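PDB 4PUG: protein BOLA1, chloroplastic, which may act, alone or with glutaredoxins, as a redox-regulated transcriptional regulator or a factor in iron-sulfur cluster biogenesis, its glutaredoxin heterodimers binding a labile, oxygen-sensitive iron-sulfur cluster. Local coordinates for residues L23-V28 against F48-V53. Residues are numbered along the deposited sequence; the frame is centred on the assembly and turned at random.
Sequences LVIEDV and FNVKIV
Val24 and Glu26 pair antiparallel with Lys51 and Asn49 through four backbone hydrogen bonds of 2.9 Å, from Val24 N to Lys51 O, Lys51 N to Val24 O, Glu26 N to Asn49 O and Asn49 N to Glu26 O, and the strand axes run at 170°. The alternation of a strand sends Leu23, Ile25, Val50, Ile52 and Phe48 to one face, with Asp27 at the end of the row; Leu23, Ile25 and Phe48 rest on helix 6-18, where branched aliphatic and aromatic groups suit the packing. Leu23 CD1 lies 3.7 Å from Ile52 CG1, the two side chains lying alongside and pointing the same way. Phe48, its CG anti to the carbonyl carbon (chi1 -78°), swings its ring toward the neighbouring strand: Ile25 CG2 stands 3.7 Å from Phe48 CD1, and Asp27 CB comes to 3.4 Å from Phe48 CE1. Asp27 OD1 lies over one ring face, offset toward the rim, and is hydrogen-bonded to Ser29 OG. An alanine in place of Phe48 would probably open a gap beside Ile25 and leave the Asp27 methylene without its apolar neighbour. On the other face Glu26, Asn49 and Lys51 suit a more solvent-accessible surface, while beta-branched Val24 suits an extended strand, its CB facing Lys51 CB. There Asn49 ND2 donates a nearly straight bond (172°) to Glu26 OE1 at 3.2 Å, reaching it from above the carboxylate plane, while both Val28 methyls approach Asn49 ND2. Strand 47-53 also runs parallel to 83-89, making this antiparallel pair one edge of the three-stranded mixed sheet, backed by helices, of the BolA-like fold.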
# COMPACT_ATOMS: atom_id res chain seq x y z
N LEU A 23 1.59 9.28 -4.68
CA LEU A 23 1.55 8.09 -3.84
C LEU A 23 0.98 8.39 -2.46
O LEU A 23 1.64 9.03 -1.63
CB LEU A 23 2.94 7.46 -3.74
CG LEU A 23 3.04 6.17 -2.92
CD1 LEU A 23 2.01 5.14 -3.39
CD2 LEU A 23 4.45 5.60 -3.01
N VAL A 24 -0.24 7.93 -2.22
CA VAL A 24 -0.88 8.08 -0.92
C VAL A 24 -0.95 6.74 -0.20
O VAL A 24 -1.51 5.77 -0.71
CB VAL A 24 -2.31 8.64 -1.06
CG1 VAL A 24 -2.89 8.94 0.32
CG2 VAL A 24 -2.30 9.90 -1.91
N ILE A 25 -0.37 6.68 0.99
CA ILE A 25 -0.41 5.48 1.81
C ILE A 25 -1.05 5.79 3.16
O ILE A 25 -0.40 6.30 4.07
CB ILE A 25 0.99 4.87 1.99
CG1 ILE A 25 1.59 4.51 0.63
CG2 ILE A 25 0.93 3.65 2.89
CD1 ILE A 25 2.83 3.67 0.71
N GLU A 26 -2.34 5.48 3.26
CA GLU A 26 -3.13 5.84 4.43
C GLU A 26 -3.34 4.65 5.35
O GLU A 26 -3.91 3.63 4.95
CB GLU A 26 -4.49 6.40 4.00
CG GLU A 26 -5.34 6.91 5.14
CD GLU A 26 -6.75 7.24 4.72
OE1 GLU A 26 -7.26 6.60 3.77
OE2 GLU A 26 -7.36 8.15 5.32
N ASP A 27 -2.88 4.80 6.59
CA ASP A 27 -3.09 3.80 7.64
C ASP A 27 -4.44 4.05 8.29
O ASP A 27 -4.67 5.09 8.90
CB ASP A 27 -1.97 3.90 8.68
CG ASP A 27 -1.92 2.69 9.61
OD1 ASP A 27 -2.95 2.00 9.76
OD2 ASP A 27 -0.85 2.44 10.20
N VAL A 28 -5.35 3.08 8.16
CA VAL A 28 -6.65 3.16 8.83
C VAL A 28 -6.85 1.97 9.77
O VAL A 28 -7.98 1.58 10.05
CB VAL A 28 -7.81 3.22 7.82
CG1 VAL A 28 -7.85 4.57 7.12
CG2 VAL A 28 -7.70 2.09 6.80
N PHE A 48 -4.57 -0.74 5.17
CA PHE A 48 -4.07 0.39 4.37
C PHE A 48 -4.89 0.68 3.12
O PHE A 48 -5.34 -0.23 2.42
CB PHE A 48 -2.60 0.17 4.00
CG PHE A 48 -1.64 0.48 5.12
CD1 PHE A 48 -1.17 1.77 5.30
CD2 PHE A 48 -1.21 -0.52 5.98
CE1 PHE A 48 -0.28 2.06 6.32
CE2 PHE A 48 -0.33 -0.24 7.00
CZ PHE A 48 0.14 1.05 7.18
N ASN A 49 -5.08 1.97 2.86
CA ASN A 49 -5.62 2.44 1.59
C ASN A 49 -4.48 3.06 0.80
O ASN A 49 -3.83 3.99 1.27
CB ASN A 49 -6.71 3.49 1.81
CG ASN A 49 -7.93 2.93 2.50
OD1 ASN A 49 -8.36 1.81 2.21
ND2 ASN A 49 -8.51 3.70 3.41
N VAL A 50 -4.22 2.55 -0.39
CA VAL A 50 -3.11 3.01 -1.20
C VAL A 50 -3.58 3.53 -2.55
O VAL A 50 -4.25 2.82 -3.31
CB VAL A 50 -2.06 1.90 -1.42
CG1 VAL A 50 -0.89 2.42 -2.24
CG2 VAL A 50 -1.57 1.36 -0.08
N LYS A 51 -3.23 4.78 -2.85
CA LYS A 51 -3.47 5.33 -4.17
C LYS A 51 -2.15 5.57 -4.88
O LYS A 51 -1.26 6.25 -4.36
CB LYS A 51 -4.27 6.63 -4.09
CG LYS A 51 -4.45 7.30 -5.44
CD LYS A 51 -5.35 8.53 -5.37
CE LYS A 51 -5.50 9.15 -6.75
NZ LYS A 51 -6.85 9.75 -6.96
N ILE A 52 -2.01 4.98 -6.07
CA ILE A 52 -0.79 5.09 -6.84
C ILE A 52 -1.08 5.63 -8.24
O ILE A 52 -1.77 4.99 -9.03
CB ILE A 52 -0.08 3.73 -6.98
CG1 ILE A 52 0.00 3.03 -5.63
CG2 ILE A 52 1.31 3.91 -7.58
CD1 ILE A 52 0.42 1.57 -5.71
N VAL A 53 -0.56 6.82 -8.53
CA VAL A 53 -0.62 7.41 -9.85
C VAL A 53 0.77 7.37 -10.52
O VAL A 53 1.68 8.13 -10.13
CB VAL A 53 -1.15 8.85 -9.82
CG1 VAL A 53 -1.32 9.38 -11.23
CG2 VAL A 53 -2.48 8.90 -9.07